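Local coordinates for protein putative exotoxin (superantigen) (Streptococcus pyogenes, PDB 1TY0) that probably acts as a secreted superantigen toxin, using a common surface for T-cell receptor binding and for dimerization, and binds zinc, at residues D53-S58 against K189-K194; N15-I20 against S184-K189. All blocks are in the same frame, centred on the assembly; numbering follows the deposited sequence.

Interaction 1 (D53-S58 against K189-K194)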
loop_
_atom_site.group_PDB
_atom_site.type_symbol
_atom_site.label_atom_id
_atom_site.label_comp_id
_atom_site.label_asym_id
_atom_site.label_seq_id
_atom_site.Cartn_x
_atom_site.Cartn_y
_atom_site.Cartn_z
ATOM N N ASP A 53 0.587 15.664 0.053
ATOM C CA ASP A 53 -0.296 16.602 0.728
ATOM C C ASP A 53 -0.690 15.981 2.053
ATOM O O ASP A 53 -1.426 14.998 2.088
ATOM C CB ASP A 53 -1.567 16.874 -0.076
ATOM C CG ASP A 53 -2.650 17.525 0.771
ATOM O OD1 ASP A 53 -2.298 18.346 1.649
ATOM O OD2 ASP A 53 -3.845 17.218 0.568
ATOM N N SER A 54 -0.183 16.545 3.143
ATOM C CA SER A 54 -0.516 16.043 4.467
ATOM C C SER A 54 -1.540 16.981 5.088
ATOM O O SER A 54 -1.243 18.141 5.350
ATOM C CB SER A 54 0.726 15.996 5.359
ATOM O OG SER A 54 0.353 15.632 6.678
ATOM N N GLU A 55 -2.742 16.473 5.321
ATOM C CA GLU A 55 -3.803 17.278 5.915
ATOM C C GLU A 55 -3.808 17.067 7.425
ATOM O O GLU A 55 -3.759 15.933 7.901
ATOM C CB GLU A 55 -5.147 16.875 5.317
ATOM C CG GLU A 55 -6.316 17.723 5.783
ATOM C CD GLU A 55 -7.626 17.264 5.179
ATOM O OE1 GLU A 55 -7.748 17.291 3.933
ATOM O OE2 GLU A 55 -8.532 16.871 5.949
ATOM N N VAL A 56 -3.865 18.162 8.176
ATOM C CA VAL A 56 -3.848 18.069 9.630
ATOM C C VAL A 56 -4.870 18.958 10.326
ATOM O O VAL A 56 -5.593 19.730 9.690
ATOM C CB VAL A 56 -2.448 18.416 10.192
ATOM C CG1 VAL A 56 -1.430 17.357 9.763
ATOM C CG2 VAL A 56 -2.006 19.791 9.693
ATOM N N GLU A 57 -4.924 18.821 11.646
ATOM C CA GLU A 57 -5.824 19.614 12.467
ATOM C C GLU A 57 -5.263 21.024 12.596
ATOM O O GLU A 57 -4.126 21.288 12.204
ATOM C CB GLU A 57 -5.982 18.963 13.847
ATOM C CG GLU A 57 -6.986 17.818 13.862
ATOM C CD GLU A 57 -6.980 17.027 15.164
ATOM O OE1 GLU A 57 -6.652 17.603 16.223
ATOM O OE2 GLU A 57 -7.321 15.824 15.125
ATOM N N SER A 58 -6.065 21.933 13.141
ATOM C CA SER A 58 -5.647 23.317 13.300
ATOM C C SER A 58 -4.387 23.471 14.153
ATOM O O SER A 58 -4.099 22.642 15.018
ATOM C CB SER A 58 -6.781 24.129 13.934
ATOM O OG SER A 58 -8.002 23.938 13.241
ATOM N N LYS A 189 -7.798 10.095 12.582
ATOM C CA LYS A 189 -7.243 10.346 13.909
ATOM C C LYS A 189 -5.816 10.878 13.819
ATOM O O LYS A 189 -5.382 11.659 14.670
ATOM C CB LYS A 189 -7.267 9.064 14.756
ATOM C CG LYS A 189 -6.570 7.858 14.117
ATOM C CD LYS A 189 -6.480 6.689 15.110
ATOM C CE LYS A 189 -5.883 5.434 14.485
ATOM N NZ LYS A 189 -6.838 4.692 13.620
ATOM N N TYR A 190 -5.094 10.493 12.768
ATOM C CA TYR A 190 -3.711 10.925 12.622
ATOM C C TYR A 190 -3.559 12.390 12.236
ATOM O O TYR A 190 -2.445 12.889 12.136
ATOM C CB TYR A 190 -2.966 10.036 11.605
ATOM C CG TYR A 190 -2.974 8.557 11.946
ATOM C CD1 TYR A 190 -2.616 8.113 13.217
ATOM C CD2 TYR A 190 -3.331 7.599 10.989
ATOM C CE1 TYR A 190 -2.611 6.757 13.538
ATOM C CE2 TYR A 190 -3.330 6.230 11.299
ATOM C CZ TYR A 190 -2.968 5.821 12.579
ATOM O OH TYR A 190 -2.956 4.485 12.903
ATOM N N LYS A 191 -4.671 13.084 12.018
ATOM C CA LYS A 191 -4.582 14.493 11.664
ATOM C C LYS A 191 -4.011 15.314 12.818
ATOM O O LYS A 191 -3.554 16.437 12.607
ATOM C CB LYS A 191 -5.949 15.046 11.252
ATOM C CG LYS A 191 -6.434 14.510 9.922
ATOM C CD LYS A 191 -7.771 15.114 9.514
ATOM C CE LYS A 191 -7.689 16.625 9.403
ATOM N NZ LYS A 191 -8.930 17.179 8.785
ATOM N N ASP A 192 -4.023 14.769 14.035
ATOM C CA ASP A 192 -3.451 15.520 15.151
ATOM C C ASP A 192 -1.924 15.557 15.067
ATOM O O ASP A 192 -1.271 16.255 15.845
ATOM C CB ASP A 192 -3.885 14.953 16.512
ATOM C CG ASP A 192 -3.507 13.498 16.703
ATOM O OD1 ASP A 192 -2.552 13.026 16.056
ATOM O OD2 ASP A 192 -4.166 12.824 17.527
ATOM N N ASN A 193 -1.368 14.803 14.120
ATOM C CA ASN A 193 0.079 14.751 13.893
ATOM C C ASN A 193 0.841 14.530 15.197
ATOM O O ASN A 193 1.944 15.049 15.366
ATOM C CB ASN A 193 0.554 16.066 13.249
ATOM C CG ASN A 193 1.839 15.907 12.437
ATOM O OD1 ASN A 193 2.764 16.715 12.548
ATOM N ND2 ASN A 193 1.889 14.886 11.602
ATOM N N LYS A 194 0.258 13.767 16.120
ATOM C CA LYS A 194 0.917 13.518 17.402
ATOM C C LYS A 194 2.311 12.960 17.185
ATOM O O LYS A 194 2.505 11.981 16.465
ATOM C CB LYS A 194 0.089 12.569 18.270
ATOM C CG LYS A 194 -1.014 13.272 19.036
ATOM C CD LYS A 194 -1.655 12.357 20.072
ATOM C CE LYS A 194 -2.649 13.126 20.927
ATOM N NZ LYS A 194 -3.311 12.257 21.939
HETATM O O HOH W 1 -8.414 19.876 9.012
#

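Interaction 2 (N15-I20 against S184-K189)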
loop_
_atom_site.group_PDB
_atom_site.type_symbol
_atom_site.label_atom_id
_atom_site.label_comp_id
_atom_site.label_asym_id
_atom_site.label_seq_id
_atom_site.Cartn_x
_atom_site.Cartn_y
_atom_site.Cartn_z
ATOM N N ASN A 15 -8.553 -4.897 9.290
ATOM C CA ASN A 15 -7.553 -5.727 8.642
ATOM C C ASN A 15 -7.285 -5.180 7.248
ATOM O O ASN A 15 -6.133 -5.066 6.827
ATOM C CB ASN A 15 -8.025 -7.180 8.572
ATOM C CG ASN A 15 -6.892 -8.134 8.269
ATOM O OD1 ASN A 15 -6.611 -8.434 7.109
ATOM N ND2 ASN A 15 -6.213 -8.593 9.313
ATOM N N TYR A 16 -8.349 -4.821 6.541
ATOM C CA TYR A 16 -8.190 -4.264 5.207
ATOM C C TYR A 16 -7.497 -2.904 5.233
ATOM O O TYR A 16 -6.582 -2.654 4.452
ATOM C CB TYR A 16 -9.542 -4.093 4.516
ATOM C CG TYR A 16 -9.480 -3.072 3.403
ATOM C CD1 TYR A 16 -8.664 -3.275 2.289
ATOM C CD2 TYR A 16 -10.192 -1.876 3.488
ATOM C CE1 TYR A 16 -8.560 -2.310 1.288
ATOM C CE2 TYR A 16 -10.093 -0.906 2.494
ATOM C CZ TYR A 16 -9.276 -1.130 1.398
ATOM O OH TYR A 16 -9.173 -0.173 0.415
ATOM N N ALA A 17 -7.952 -2.025 6.119
ATOM C CA ALA A 17 -7.391 -0.683 6.214
ATOM C C ALA A 17 -5.887 -0.667 6.456
ATOM O O ALA A 17 -5.160 0.078 5.801
ATOM C CB ALA A 17 -8.102 0.106 7.317
ATOM N N TYR A 18 -5.417 -1.499 7.382
ATOM C CA TYR A 18 -3.998 -1.528 7.711
ATOM C C TYR A 18 -3.096 -2.455 6.884
ATOM O O TYR A 18 -1.887 -2.475 7.084
ATOM C CB TYR A 18 -3.839 -1.793 9.214
ATOM C CG TYR A 18 -4.147 -0.565 10.054
ATOM C CD1 TYR A 18 -3.187 0.424 10.249
ATOM C CD2 TYR A 18 -5.411 -0.376 10.621
ATOM C CE1 TYR A 18 -3.469 1.579 10.990
ATOM C CE2 TYR A 18 -5.706 0.779 11.364
ATOM C CZ TYR A 18 -4.728 1.750 11.542
ATOM O OH TYR A 18 -5.004 2.885 12.275
ATOM N N GLU A 19 -3.678 -3.229 5.971
ATOM C CA GLU A 19 -2.880 -4.093 5.091
ATOM C C GLU A 19 -2.553 -3.166 3.929
ATOM O O GLU A 19 -3.155 -3.246 2.864
ATOM C CB GLU A 19 -3.709 -5.283 4.600
ATOM C CG GLU A 19 -3.730 -6.461 5.563
ATOM C CD GLU A 19 -2.420 -7.225 5.565
ATOM O OE1 GLU A 19 -2.064 -7.799 4.510
ATOM O OE2 GLU A 19 -1.745 -7.250 6.614
ATOM N N ILE A 20 -1.587 -2.284 4.151
ATOM C CA ILE A 20 -1.231 -1.281 3.164
ATOM C C ILE A 20 0.247 -0.900 3.217
ATOM O O ILE A 20 0.932 -1.154 4.206
ATOM C CB ILE A 20 -2.088 -0.023 3.420
ATOM C CG1 ILE A 20 -1.776 1.080 2.412
ATOM C CG2 ILE A 20 -1.842 0.472 4.833
ATOM C CD1 ILE A 20 -2.664 2.293 2.589
ATOM N N SER A 184 -10.076 6.489 5.085
ATOM C CA SER A 184 -10.127 7.896 5.457
ATOM C C SER A 184 -10.707 8.035 6.862
ATOM O O SER A 184 -10.162 8.759 7.694
ATOM C CB SER A 184 -10.994 8.683 4.476
ATOM O OG SER A 184 -11.060 10.047 4.851
ATOM N N ASP A 185 -11.816 7.345 7.121
ATOM C CA ASP A 185 -12.453 7.412 8.440
ATOM C C ASP A 185 -11.512 6.956 9.548
ATOM O O ASP A 185 -11.402 7.613 10.586
ATOM C CB ASP A 185 -13.705 6.529 8.505
ATOM C CG ASP A 185 -14.810 6.992 7.582
ATOM O OD1 ASP A 185 -14.948 8.214 7.366
ATOM O OD2 ASP A 185 -15.556 6.124 7.092
ATOM N N ILE A 186 -10.840 5.829 9.319
ATOM C CA ILE A 186 -9.937 5.246 10.310
ATOM C C ILE A 186 -8.636 6.011 10.511
ATOM O O ILE A 186 -8.110 6.075 11.624
ATOM C CB ILE A 186 -9.612 3.773 9.944
ATOM C CG1 ILE A 186 -10.894 2.933 10.016
ATOM C CG2 ILE A 186 -8.574 3.197 10.902
ATOM C CD1 ILE A 186 -10.780 1.569 9.373
ATOM N N PHE A 187 -8.119 6.603 9.441
ATOM C CA PHE A 187 -6.863 7.340 9.524
ATOM C C PHE A 187 -7.014 8.801 9.956
ATOM O O PHE A 187 -6.028 9.445 10.295
ATOM C CB PHE A 187 -6.128 7.308 8.174
ATOM C CG PHE A 187 -5.770 5.929 7.686
ATOM C CD1 PHE A 187 -5.777 4.827 8.541
ATOM C CD2 PHE A 187 -5.385 5.743 6.357
ATOM C CE1 PHE A 187 -5.408 3.560 8.077
ATOM C CE2 PHE A 187 -5.014 4.485 5.884
ATOM C CZ PHE A 187 -5.025 3.390 6.745
ATOM N N LYS A 188 -8.236 9.326 9.948
ATOM C CA LYS A 188 -8.443 10.721 10.321
ATOM C C LYS A 188 -7.862 11.072 11.684
ATOM O O LYS A 188 -7.470 12.212 11.918
ATOM C CB LYS A 188 -9.935 11.072 10.280
ATOM C CG LYS A 188 -10.278 12.116 9.221
ATOM C CD LYS A 188 -11.780 12.301 9.073
ATOM C CE LYS A 188 -12.109 13.439 8.119
ATOM N NZ LYS A 188 -11.520 13.246 6.767
ATOM N N LYS A 189 -7.798 10.095 12.582
ATOM C CA LYS A 189 -7.243 10.346 13.909
ATOM C C LYS A 189 -5.816 10.878 13.819
ATOM O O LYS A 189 -5.382 11.659 14.670
ATOM C CB LYS A 189 -7.267 9.064 14.756
ATOM C CG LYS A 189 -6.570 7.858 14.117
ATOM C CD LYS A 189 -6.480 6.689 15.110
ATOM C CE LYS A 189 -5.883 5.434 14.485
ATOM N NZ LYS A 189 -6.838 4.692 13.620
#

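Interaction 1 (D53-S58 against K189-K194)
Lys191 lies along the end of strand 51-55, its side chain running beside that of Glu55 and pointing the same way. CG starts anti to the carbonyl carbon, the chain passes the Glu55 carbonyl, with CG 3.6 Å from Glu55 O, and a bend at chi3 (59°) turns the ammonium onto the carboxylate. There Lys191 NZ makes a salt bridge of 2.9 Å to Glu55 OE2, which receives it on its anti lone pair, away from the other oxygen. Glu55 reaches it with CG anti to the backbone N. A water accepts from Lys191 NZ and donates to Val56 O, so the ammonium is tied to side chain and backbone of the same segment.

At the other end of the lysine, Glu57 N donates to Lys191 O at 2.9 Å with a fairly straight N-H (160°), coming from above the carbonyl plane. Val56 CB packs against the same oxygen at 3.3 Å. Glu57 crosses Lys191 obliquely, its CG 3.9 Å from Lys191 CB, and runs alongside Asp192, both pointing the same way, their carboxylate planes 65° apart. Asp192 OD1 accepts from Lys194 N, forming an Asx turn where the 3-10 segment ends. The contact joins the OB-fold domain to the beta-grasp domain, the two-domain architecture of the staphylococcal and streptococcal superantigens.

Interaction 2 (N15-I20 against S184-K189)
A turn of helix 5-18 and a turn of helix 183-187 face each other with their closest alpha carbons, those of Ala17 and Ile186, 7.6 Å apart. The small Ala17 side chain points at the other helix and meets the tip of Ile186, CB to CD1 at 3.7 Å. Ile186 CG2, anti to the backbone N, touches Tyr18 CE2. Tyr18 and Phe187 slide past each other in opposite directions and form a T-shaped pair: the Phe187 edge, led by CE1, meets one face of the Tyr18 ring toward its rim, with centroids 5.5 Å apart and planes at 66°. Phe187 CZ also lies 3.4 Å from Ala17 O.

Beyond the rings, Lys189 and Tyr18 meet tip to tip. A bend at chi4 (-77°) brings Lys189 NZ to 2.9 Å from Tyr18 OH, near the plane of the ring, while the same nitrogen donates to Ile186 O at 2.7 Å. Asp176 adds a salt bridge to this ammonium, and Tyr190 bonds to the Tyr18 hydroxyl. Helix 131-146 borders the contact, Arg139 touching Tyr18 and Asp135 touching Lys189, beside the packed helices 5-18 and 183-187.

Interactions 1 and 2 follow one another along residues 184-194: helix 183-187 packs on the N-terminal helix, and the 3-10 segment after it meets the end of strand 51-55. Their centres are 14 Å apart. Lys189 belongs to both ranges, but its side chain works in interaction 2. A probable hydrogen bond of 2.7 Å between Tyr190 OH and Tyr18 OH joins them directly, and Tyr190 OH is also bonded to Asp135 of helix 131-146. Both contacts lie away from the zinc ligands His169, His203 and Asp205. Next to interaction 2, Glu19 O is hydrogen-bonded to Arg183 of the second subunit, whereas that subunit does not touch interaction 1.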